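Local coordinates for vinylacetyl-CoA Delta-isomerase (Nitrosopumilus maritimus SCM1, PDB 6VJR), which probably acts as a flavin- and iron-sulfur-dependent 4-hydroxybutyryl-CoA dehydratase that also carries vinylacetyl-CoA delta-isomerase activity, at residues 177-191 against 253-266. Numbering follows the deposited sequence.
Sequences GVYVSGAKAHQTGCI and QEALIILDRVFIPW. With FAD (flavin-adenine dinucleotide), chain F.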
ATOM      1  N   GLY A 177     -38.247  38.570   5.729  1.00 24.42           N
ATOM      2  CA  GLY A 177     -37.243  37.528   5.511  1.00 22.94           C
ATOM      3  C   GLY A 177     -37.678  36.494   4.487  1.00 21.45           C
ATOM      4  O   GLY A 177     -38.571  36.751   3.688  1.00 24.19           O
ATOM      5  N   VAL A 178     -36.975  35.356   4.497  1.00 21.20           N
ATOM      6  CA  VAL A 178     -37.205  34.257   3.569  1.00 22.15           C
ATOM      7  C   VAL A 178     -37.767  33.047   4.317  1.00 19.52           C
ATOM      8  O   VAL A 178     -37.611  32.905   5.541  1.00 20.07           O
ATOM      9  CB  VAL A 178     -35.912  33.894   2.816  1.00 24.65           C
ATOM     10  CG1 VAL A 178     -35.307  35.088   2.094  1.00 28.44           C
ATOM     11  CG2 VAL A 178     -34.893  33.299   3.759  1.00 23.74           C
ATOM     12  N   TYR A 179     -38.338  32.124   3.538  1.00 19.63           N
ATOM     13  CA  TYR A 179     -38.831  30.862   4.058  1.00 19.54           C
ATOM     14  C   TYR A 179     -38.154  29.771   3.250  1.00 18.17           C
ATOM     15  O   TYR A 179     -38.110  29.870   2.020  1.00 18.44           O
ATOM     16  CB  TYR A 179     -40.357  30.754   3.904  1.00 21.21           C
ATOM     17  CG  TYR A 179     -41.078  31.821   4.708  1.00 22.83           C
ATOM     18  CD1 TYR A 179     -41.225  33.095   4.187  1.00 26.41           C
ATOM     19  CD2 TYR A 179     -41.608  31.572   5.971  1.00 26.15           C
ATOM     20  CE1 TYR A 179     -41.893  34.100   4.877  1.00 29.05           C
ATOM     21  CE2 TYR A 179     -42.262  32.570   6.681  1.00 28.66           C
ATOM     22  CZ  TYR A 179     -42.400  33.835   6.134  1.00 30.75           C
ATOM     23  OH  TYR A 179     -43.014  34.819   6.839  1.00 34.00           O
ATOM     24  N   VAL A 180     -37.547  28.797   3.954  0.82 16.67           N
ATOM     25  CA  VAL A 180     -36.788  27.757   3.278  0.82 17.44           C
ATOM     26  C   VAL A 180     -37.393  26.399   3.576  0.82 16.75           C
ATOM     27  O   VAL A 180     -37.935  26.175   4.656  0.82 17.17           O
ATOM     28  CB  VAL A 180     -35.288  27.739   3.642  0.82 18.66           C
ATOM     29  CG1 VAL A 180     -34.561  28.990   3.215  0.82 19.19           C
ATOM     30  CG2 VAL A 180     -35.041  27.465   5.115  0.82 18.26           C
ATOM     31  N   SER A 181     -37.269  25.496   2.594  1.00 17.17           N
ATOM     32  CA  SER A 181     -37.635  24.104   2.737  1.00 17.90           C
ATOM     33  C   SER A 181     -36.523  23.239   2.146  1.00 16.69           C
ATOM     34  O   SER A 181     -35.820  23.639   1.211  1.00 16.01           O
ATOM     35  CB  SER A 181     -38.968  23.803   2.063  1.00 19.48           C
ATOM     36  OG  SER A 181     -40.033  24.518   2.674  1.00 20.37           O
ATOM     37  N   GLY A 182     -36.415  22.025   2.690  1.00 15.92           N
ATOM     38  CA  GLY A 182     -35.423  21.074   2.249  1.00 15.96           C
ATOM     39  C   GLY A 182     -34.943  20.297   3.466  1.00 14.79           C
ATOM     40  O   GLY A 182     -35.697  20.077   4.408  1.00 15.54           O
ATOM     41  N   ALA A 183     -33.714  19.821   3.404  1.00 15.46           N
ATOM     42  CA  ALA A 183     -33.155  19.064   4.505  1.00 14.12           C
ATOM     43  C   ALA A 183     -31.639  19.162   4.445  1.00 13.25           C
ATOM     44  O   ALA A 183     -31.086  19.446   3.368  1.00 14.47           O
ATOM     45  CB  ALA A 183     -33.598  17.645   4.402  1.00 14.17           C
ATOM     46  N   LYS A 184     -31.007  18.870   5.568  1.00 13.19           N
ATOM     47  CA  LYS A 184     -29.554  18.796   5.663  1.00 12.83           C
ATOM     48  C   LYS A 184     -29.225  17.481   6.378  1.00 13.00           C
ATOM     49  O   LYS A 184     -29.789  17.199   7.424  1.00 13.82           O
ATOM     50  CB  LYS A 184     -28.996  20.012   6.413  1.00 14.20           C
ATOM     51  CG  LYS A 184     -29.160  21.329   5.663  1.00 14.58           C
ATOM     52  CD  LYS A 184     -28.453  21.532   4.320  1.00 14.54           C
ATOM     53  CE  LYS A 184     -28.488  22.936   3.826  1.00 16.51           C
ATOM     54  NZ  LYS A 184     -27.887  22.996   2.477  1.00 17.68           N
ATOM     55  N   ALA A 185     -28.433  16.610   5.719  1.00 14.48           N
ATOM     56  CA  ALA A 185     -28.150  15.281   6.223  1.00 13.26           C
ATOM     57  C   ALA A 185     -26.814  15.225   6.950  1.00 12.78           C
ATOM     58  O   ALA A 185     -25.934  16.046   6.728  1.00 13.57           O
ATOM     59  CB  ALA A 185     -28.207  14.297   5.073  1.00 13.69           C
ATOM     60  N   HIS A 186     -26.662  14.200   7.802  1.00 13.71           N
ATOM     61  CA  HIS A 186     -25.392  13.870   8.463  1.00 13.29           C
ATOM     62  C   HIS A 186     -24.891  14.986   9.384  1.00 14.20           C
ATOM     63  O   HIS A 186     -23.692  15.238   9.456  1.00 18.03           O
ATOM     64  CB  HIS A 186     -24.274  13.630   7.450  1.00 13.65           C
ATOM     65  CG  HIS A 186     -24.737  12.960   6.207  1.00 12.86           C
ATOM     66  ND1 HIS A 186     -25.155  11.649   6.078  1.00 15.01           N
ATOM     67  CD2 HIS A 186     -24.821  13.517   4.988  1.00 14.93           C
ATOM     68  CE1 HIS A 186     -25.498  11.455   4.818  1.00 14.61           C
ATOM     69  NE2 HIS A 186     -25.282  12.569   4.136  1.00 15.10           N
ATOM     70  N   GLN A 187     -25.796  15.715  10.000  1.00 14.42           N
ATOM     71  CA  GLN A 187     -25.405  16.964  10.659  1.00 13.09           C
ATOM     72  C   GLN A 187     -24.842  16.780  12.056  1.00 13.09           C
ATOM     73  O   GLN A 187     -25.563  16.400  12.977  1.00 14.45           O
ATOM     74  CB  GLN A 187     -26.628  17.875  10.653  1.00 14.46           C
ATOM     75  CG  GLN A 187     -26.995  18.334   9.258  1.00 15.46           C
ATOM     76  CD  GLN A 187     -25.889  19.107   8.592  1.00 13.88           C
ATOM     77  OE1 GLN A 187     -25.268  19.953   9.210  1.00 17.08           O
ATOM     78  NE2 GLN A 187     -25.626  18.833   7.318  1.00 14.36           N
ATOM     79  N   THR A 188     -23.546  17.057  12.170  1.00 13.52           N
ATOM     80  CA  THR A 188     -22.775  16.827  13.372  1.00 13.66           C
ATOM     81  C   THR A 188     -23.224  17.794  14.469  1.00 14.35           C
ATOM     82  O   THR A 188     -23.128  19.004  14.298  1.00 16.50           O
ATOM     83  CB  THR A 188     -21.273  16.975  13.044  1.00 15.86           C
ATOM     84  OG1 THR A 188     -20.882  15.928  12.147  1.00 17.13           O
ATOM     85  CG2 THR A 188     -20.413  16.879  14.283  1.00 17.92           C
ATOM     86  N   GLY A 189     -23.633  17.218  15.609  1.00 14.91           N
ATOM     87  CA  GLY A 189     -23.887  17.992  16.811  1.00 14.30           C
ATOM     88  C   GLY A 189     -25.046  18.975  16.688  1.00 15.35           C
ATOM     89  O   GLY A 189     -25.176  19.872  17.518  1.00 15.08           O
ATOM     90  N   CYS A 190     -25.898  18.840  15.681  1.00 15.04           N
ATOM     91  CA  CYS A 190     -26.928  19.856  15.448  1.00 15.12           C
ATOM     92  C   CYS A 190     -27.892  20.023  16.629  1.00 14.09           C
ATOM     93  O   CYS A 190     -28.232  21.148  17.032  1.00 16.39           O
ATOM     94  CB  CYS A 190     -27.705  19.588  14.166  1.00 16.16           C
ATOM     95  SG  CYS A 190     -28.464  17.951  14.021  1.00 16.73           S
ATOM     96  N   ILE A 191     -28.295  18.921  17.237  1.00 14.45           N
ATOM     97  CA  ILE A 191     -29.192  18.914  18.382  1.00 16.06           C
ATOM     98  C   ILE A 191     -28.511  19.525  19.614  1.00 16.47           C
ATOM     99  O   ILE A 191     -29.192  20.031  20.504  1.00 18.04           O
ATOM    100  CB  ILE A 191     -29.751  17.496  18.597  1.00 18.87           C
ATOM    101  CG1 ILE A 191     -30.638  17.124  17.382  1.00 18.42           C
ATOM    102  CG2 ILE A 191     -30.520  17.367  19.907  1.00 22.16           C
ATOM    103  CD1 ILE A 191     -30.790  15.625  17.211  1.00 19.40           C
ATOM    104  N   GLN A 253     -22.578  12.673  17.342  1.00 15.66           N
ATOM    105  CA  GLN A 253     -24.001  12.809  17.079  1.00 14.85           C
ATOM    106  C   GLN A 253     -24.164  13.278  15.644  1.00 14.49           C
ATOM    107  O   GLN A 253     -23.533  14.267  15.260  1.00 14.30           O
ATOM    108  CB  GLN A 253     -24.594  13.913  17.976  1.00 15.06           C
ATOM    109  CG  GLN A 253     -25.974  14.427  17.539  1.00 16.33           C
ATOM    110  CD  GLN A 253     -26.465  15.532  18.451  1.00 16.28           C
ATOM    111  OE1 GLN A 253     -26.386  16.728  18.141  1.00 17.33           O
ATOM    112  NE2 GLN A 253     -26.950  15.109  19.602  1.00 17.16           N
ATOM    113  N   GLU A 254     -25.063  12.601  14.927  0.56 14.23           N
ATOM    114  CA  GLU A 254     -25.513  13.044  13.622  0.56 14.67           C
ATOM    115  C   GLU A 254     -27.037  12.984  13.581  0.56 13.85           C
ATOM    116  O   GLU A 254     -27.658  12.104  14.213  0.56 11.17           O
ATOM    117  CB  GLU A 254     -24.917  12.167  12.518  0.56 16.01           C
ATOM    118  CG  GLU A 254     -23.392  12.078  12.565  0.56 15.86           C
ATOM    119  CD  GLU A 254     -22.839  11.007  13.510  0.56 18.87           C
ATOM    120  OE1 GLU A 254     -23.326   9.845  13.497  0.56 20.56           O
ATOM    121  OE2 GLU A 254     -21.867  11.330  14.249  0.56 21.42           O
ATOM    122  N   ALA A 255     -27.638  13.918  12.813  1.00 14.15           N
ATOM    123  CA  ALA A 255     -29.070  13.842  12.561  1.00 14.25           C
ATOM    124  C   ALA A 255     -29.380  14.425  11.180  1.00 14.14           C
ATOM    125  O   ALA A 255     -28.620  15.227  10.648  1.00 15.16           O
ATOM    126  CB  ALA A 255     -29.849  14.556  13.654  1.00 15.27           C
ATOM    127  N   LEU A 256     -30.549  14.049  10.658  1.00 12.41           N
ATOM    128  CA  LEU A 256     -31.147  14.655   9.481  1.00 12.15           C
ATOM    129  C   LEU A 256     -32.041  15.801   9.944  1.00 13.16           C
ATOM    130  O   LEU A 256     -32.942  15.610  10.759  1.00 14.87           O
ATOM    131  CB  LEU A 256     -31.939  13.562   8.772  1.00 13.61           C
ATOM    132  CG  LEU A 256     -32.702  13.972   7.516  1.00 15.63           C
ATOM    133  CD1 LEU A 256     -31.830  14.463   6.394  1.00 15.80           C
ATOM    134  CD2 LEU A 256     -33.603  12.845   7.071  1.00 16.68           C
ATOM    135  N   ILE A 257     -31.776  16.983   9.405  1.00 14.01           N
ATOM    136  CA  ILE A 257     -32.540  18.177   9.726  1.00 14.02           C
ATOM    137  C   ILE A 257     -33.524  18.429   8.583  1.00 14.51           C
ATOM    138  O   ILE A 257     -33.134  18.656   7.429  1.00 16.67           O
ATOM    139  CB  ILE A 257     -31.638  19.390   9.900  1.00 14.72           C
ATOM    140  CG1 ILE A 257     -30.455  19.150  10.829  1.00 15.89           C
ATOM    141  CG2 ILE A 257     -32.492  20.572  10.367  1.00 16.35           C
ATOM    142  CD1 ILE A 257     -29.563  20.364  10.968  1.00 15.47           C
ATOM    143  N   ILE A 258     -34.802  18.310   8.902  0.66 14.62           N
ATOM    144  CA  ILE A 258     -35.849  18.625   7.947  0.66 14.52           C
ATOM    145  C   ILE A 258     -36.295  20.066   8.156  0.66 14.80           C
ATOM    146  O   ILE A 258     -36.486  20.486   9.289  0.66 15.99           O
ATOM    147  CB  ILE A 258     -37.037  17.666   8.052  0.66 16.18           C
ATOM    148  CG1 ILE A 258     -36.611  16.195   8.172  0.66 17.02           C
ATOM    149  CG2 ILE A 258     -37.997  17.941   6.884  0.66 16.64           C
ATOM    150  CD1 ILE A 258     -35.894  15.657   6.954  0.66 17.73           C
ATOM    151  N   LEU A 259     -36.453  20.808   7.048  1.00 13.40           N
ATOM    152  CA  LEU A 259     -36.917  22.190   7.067  1.00 15.07           C
ATOM    153  C   LEU A 259     -38.222  22.325   6.290  1.00 15.63           C
ATOM    154  O   LEU A 259     -38.271  21.990   5.091  1.00 17.23           O
ATOM    155  CB  LEU A 259     -35.845  23.055   6.406  1.00 16.87           C
ATOM    156  CG  LEU A 259     -34.416  22.869   6.930  1.00 19.48           C
ATOM    157  CD1 LEU A 259     -33.361  23.394   5.973  1.00 23.26           C
ATOM    158  CD2 LEU A 259     -34.260  23.515   8.260  1.00 19.65           C
ATOM    159  N   ASP A 260     -39.282  22.772   6.969  1.00 17.11           N
ATOM    160  CA  ASP A 260     -40.593  23.016   6.368  1.00 17.53           C
ATOM    161  C   ASP A 260     -40.945  24.490   6.553  1.00 18.00           C
ATOM    162  O   ASP A 260     -41.459  24.916   7.583  1.00 20.33           O
ATOM    163  CB  ASP A 260     -41.655  22.113   6.956  1.00 22.43           C
ATOM    164  CG  ASP A 260     -43.018  22.262   6.314  1.00 25.80           C
ATOM    165  OD1 ASP A 260     -43.097  22.898   5.249  1.00 26.40           O
ATOM    166  OD2 ASP A 260     -43.998  21.767   6.905  1.00 34.80           O
ATOM    167  N   ARG A 261     -40.634  25.262   5.512  1.00 19.44           N
ATOM    168  CA  ARG A 261     -41.017  26.662   5.450  1.00 19.85           C
ATOM    169  C   ARG A 261     -40.508  27.378   6.698  1.00 19.80           C
ATOM    170  O   ARG A 261     -41.242  28.162   7.331  1.00 20.50           O
ATOM    171  CB  ARG A 261     -42.518  26.875   5.245  1.00 23.26           C
ATOM    172  CG  ARG A 261     -43.049  26.341   3.926  1.00 25.18           C
ATOM    173  CD  ARG A 261     -44.571  26.267   3.923  1.00 29.30           C
ATOM    174  NE  ARG A 261     -44.893  25.173   4.863  1.00 35.07           N
ATOM    175  CZ  ARG A 261     -46.076  24.706   5.230  1.00 41.19           C
ATOM    176  NH1 ARG A 261     -46.122  23.767   6.157  1.00 45.31           N
ATOM    177  NH2 ARG A 261     -47.204  25.178   4.704  1.00 45.23           N
ATOM    178  N   VAL A 262     -39.221  27.132   6.991  1.00 17.82           N
ATOM    179  CA  VAL A 262     -38.576  27.766   8.114  1.00 19.50           C
ATOM    180  C   VAL A 262     -38.275  29.219   7.761  1.00 18.54           C
ATOM    181  O   VAL A 262     -37.705  29.509   6.717  1.00 20.68           O
ATOM    182  CB  VAL A 262     -37.303  26.974   8.484  1.00 19.67           C
ATOM    183  CG1 VAL A 262     -36.513  27.627   9.608  1.00 20.06           C
ATOM    184  CG2 VAL A 262     -37.616  25.567   8.897  1.00 19.41           C
ATOM    185  N   PHE A 263     -38.598  30.127   8.675  1.00 19.58           N
ATOM    186  CA  PHE A 263     -38.389  31.545   8.479  1.00 21.06           C
ATOM    187  C   PHE A 263     -36.997  31.963   8.917  1.00 20.38           C
ATOM    188  O   PHE A 263     -36.540  31.585   9.998  1.00 23.61           O
ATOM    189  CB  PHE A 263     -39.409  32.315   9.303  1.00 22.47           C
ATOM    190  CG  PHE A 263     -39.209  33.814   9.218  1.00 23.55           C
ATOM    191  CD1 PHE A 263     -39.505  34.494   8.039  1.00 24.25           C
ATOM    192  CD2 PHE A 263     -38.750  34.542  10.309  1.00 25.33           C
ATOM    193  CE1 PHE A 263     -39.343  35.880   7.954  1.00 24.88           C
ATOM    194  CE2 PHE A 263     -38.591  35.921  10.211  1.00 26.07           C
ATOM    195  CZ  PHE A 263     -38.887  36.578   9.041  1.00 25.36           C
ATOM    196  N   ILE A 264     -36.361  32.759   8.062  1.00 19.47           N
ATOM    197  CA  ILE A 264     -35.075  33.365   8.362  1.00 20.35           C
ATOM    198  C   ILE A 264     -35.204  34.858   8.136  1.00 19.67           C
ATOM    199  O   ILE A 264     -35.402  35.272   6.996  1.00 20.86           O
ATOM    200  CB  ILE A 264     -33.928  32.799   7.512  1.00 21.26           C
ATOM    201  CG1 ILE A 264     -33.983  31.275   7.465  1.00 20.96           C
ATOM    202  CG2 ILE A 264     -32.593  33.327   8.029  1.00 21.77           C
ATOM    203  CD1 ILE A 264     -32.885  30.625   6.652  1.00 22.23           C
ATOM    204  N   PRO A 265     -35.066  35.691   9.191  1.00 21.14           N
ATOM    205  CA  PRO A 265     -35.192  37.120   9.012  1.00 19.93           C
ATOM    206  C   PRO A 265     -33.989  37.652   8.238  1.00 20.96           C
ATOM    207  O   PRO A 265     -32.924  37.060   8.250  1.00 20.17           O
ATOM    208  CB  PRO A 265     -35.252  37.660  10.441  1.00 22.46           C
ATOM    209  CG  PRO A 265     -34.500  36.650  11.247  1.00 21.89           C
ATOM    210  CD  PRO A 265     -34.761  35.315  10.579  1.00 21.32           C
ATOM    211  N   TRP A 266     -34.144  38.795   7.579  1.00 22.76           N
ATOM    212  CA  TRP A 266     -33.078  39.340   6.755  1.00 22.68           C
ATOM    213  C   TRP A 266     -31.751  39.432   7.498  1.00 22.21           C
ATOM    214  O   TRP A 266     -30.700  39.238   6.901  1.00 23.30           O
ATOM    215  CB  TRP A 266     -33.492  40.707   6.201  1.00 25.23           C
ATOM    216  CG  TRP A 266     -34.596  40.603   5.195  1.00 28.70           C
ATOM    217  CD1 TRP A 266     -35.787  41.262   5.227  1.00 31.70           C
ATOM    218  CD2 TRP A 266     -34.619  39.779   4.008  1.00 31.86           C
ATOM    219  NE1 TRP A 266     -36.541  40.914   4.145  1.00 35.29           N
ATOM    220  CE2 TRP A 266     -35.863  40.011   3.381  1.00 36.07           C
ATOM    221  CE3 TRP A 266     -33.726  38.891   3.409  1.00 34.21           C
ATOM    222  CZ2 TRP A 266     -36.237  39.387   2.199  1.00 36.06           C
ATOM    223  CZ3 TRP A 266     -34.088  38.289   2.222  1.00 36.28           C
ATOM    224  CH2 TRP A 266     -35.327  38.531   1.634  1.00 39.16           C
TER
HETATM  225  PA  FAD F 602     -22.336  10.581  -1.977  1.00 12.52           P
HETATM  226  O1A FAD F 602     -22.172  11.895  -2.623  1.00 14.52           O
HETATM  227  O2A FAD F 602     -23.596   9.852  -2.221  1.00 12.73           O
HETATM  228  O5B FAD F 602     -21.006   9.765  -2.292  1.00 12.22           O
HETATM  229  C5B FAD F 602     -21.020   8.337  -2.537  1.00 11.79           C
HETATM  230  C4B FAD F 602     -20.011   8.029  -3.604  1.00 12.18           C
HETATM  231  O4B FAD F 602     -20.494   8.520  -4.879  1.00 11.88           O
HETATM  232  C3B FAD F 602     -18.601   8.623  -3.424  1.00 11.70           C
HETATM  233  O3B FAD F 602     -17.610   7.703  -3.892  1.00 12.39           O
HETATM  234  C2B FAD F 602     -18.634   9.859  -4.315  1.00 11.35           C
HETATM  235  O2B FAD F 602     -17.381  10.346  -4.773  1.00 12.02           O
HETATM  236  C1B FAD F 602     -19.511   9.363  -5.467  1.00 11.55           C
HETATM  237  N9A FAD F 602     -20.228  10.429  -6.157  1.00 11.95           N
HETATM  238  C8A FAD F 602     -21.253  11.235  -5.710  1.00 14.16           C
HETATM  239  N7A FAD F 602     -21.711  12.086  -6.593  1.00 14.79           N
HETATM  240  C5A FAD F 602     -20.918  11.851  -7.702  1.00 13.70           C
HETATM  241  C6A FAD F 602     -20.898  12.437  -8.985  1.00 15.68           C
HETATM  242  N6A FAD F 602     -21.769  13.372  -9.366  1.00 16.18           N
HETATM  243  N1A FAD F 602     -19.941  12.023  -9.846  1.00 16.83           N
HETATM  244  C2A FAD F 602     -19.102  11.048  -9.452  1.00 16.04           C
HETATM  245  N3A FAD F 602     -19.044  10.394  -8.294  1.00 15.32           N
HETATM  246  C4A FAD F 602     -19.983  10.848  -7.441  1.00 13.76           C
HETATM  247  N1  FAD F 602     -22.020  17.548   6.285  1.00 12.63           N
HETATM  248  C2  FAD F 602     -22.443  18.754   6.792  1.00 13.16           C
HETATM  249  O2  FAD F 602     -22.898  19.659   6.075  1.00 14.43           O
HETATM  250  N3  FAD F 602     -22.291  18.994   8.145  1.00 13.52           N
HETATM  251  C4  FAD F 602     -21.788  18.129   9.073  1.00 12.70           C
HETATM  252  O4  FAD F 602     -21.792  18.385  10.264  1.00 15.16           O
HETATM  253  C4X FAD F 602     -21.440  16.823   8.532  1.00 12.87           C
HETATM  254  N5  FAD F 602     -20.967  15.896   9.372  1.00 13.93           N
HETATM  255  C5X FAD F 602     -20.854  14.608   8.895  1.00 13.60           C
HETATM  256  C6  FAD F 602     -20.589  13.547   9.773  1.00 14.24           C
HETATM  257  C7  FAD F 602     -20.516  12.234   9.334  1.00 14.47           C
HETATM  258  C7M FAD F 602     -20.335  11.115  10.330  1.00 16.11           C
HETATM  259  C8  FAD F 602     -20.563  11.967   7.950  1.00 13.55           C
HETATM  260  C8M FAD F 602     -20.374  10.569   7.438  1.00 14.24           C
HETATM  261  C9  FAD F 602     -20.736  12.997   7.056  1.00 13.12           C
HETATM  262  C9A FAD F 602     -20.917  14.324   7.520  1.00 12.51           C
HETATM  263  N10 FAD F 602     -21.219  15.371   6.651  1.00 13.74           N
HETATM  264  C10 FAD F 602     -21.582  16.633   7.122  1.00 12.63           C
HETATM  265  C1' FAD F 602     -21.552  14.991   5.264  1.00 13.86           C
HETATM  266  C2' FAD F 602     -20.418  14.757   4.296  1.00 13.38           C
HETATM  267  O2' FAD F 602     -19.956  16.035   3.854  1.00 14.76           O
HETATM  268  C3' FAD F 602     -20.912  13.921   3.106  1.00 13.30           C
HETATM  269  O3' FAD F 602     -21.134  12.617   3.610  1.00 12.67           O
HETATM  270  C4' FAD F 602     -20.001  13.940   1.869  1.00 13.02           C
HETATM  271  O4' FAD F 602     -20.039  15.223   1.230  1.00 14.00           O
HETATM  272  C5' FAD F 602     -20.377  12.880   0.850  1.00 12.04           C
HETATM  273  O5' FAD F 602     -21.723  13.063   0.445  1.00 11.78           O
HETATM  274  P   FAD F 602     -22.758  11.904   0.538  1.00 12.07           P
HETATM  275  O1P FAD F 602     -22.837  11.338   1.886  1.00 11.74           O
HETATM  276  O2P FAD F 602     -23.993  12.395  -0.092  1.00 11.77           O
HETATM  277  O3P FAD F 602     -22.195  10.708  -0.369  1.00 11.83           O
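Trp266 lays one face of its indole on Gly177, whose CA sits over the ring centre, 3.6 Å from the centroid of the five-membered ring in a CH-pi contact. At the six-membered ring Val178 CG1 meets Trp266 CZ3 at 3.4 Å, the valine crossing the indole at about a right angle. The Tyr179 ring takes Phe263 CD1 on one face, 3.5 Å from its CZ, and the carbonyl O of Arg261 at its edge, in plane; the two ring planes meet at 49°. Phe263 has Pro265 N on one face, and its CG stands anti to the backbone N (chi1 177°), which carries the ring along to Gly177 CA. The His186 ring lies between Ala185 CB on one face and FAD O3' on the other. Replacing Trp266 by an alanine would probably strip the indole face from Gly177 CA and leave Val178 CG1 without its aromatic partner. Trp266, Phe263 and Tyr179 close one end of an antiparallel ladder in which strand 177-185 runs beside 262-265 first and then 254-259. At the junction a G1 beta bulge sets Arg261 and Val262 against Val180, and Ser181 OG accepts the Arg261 N-H at 3.0 Å. Val180 and Ile264 turn their methyls to the face covered by strand 213-218; on the other face Ala183 and Ile258 pack against Tyr409 of the second subunit. Beyond the corner at His186 the ladder reaches the flavin. Thr188 grips it twice, N to FAD O4 and OG1 to FAD N5 at 2.8 Å, while the bent Gln187 chain (chi2 -60°) brings NE2 within 3.1 Å of FAD O2. That same NE2 also bonds to Ala185 O, fixing the amide beside the pyrimidine ring. Behind them, Ile257 CD1 packs on Gln187 CG at 3.7 Å.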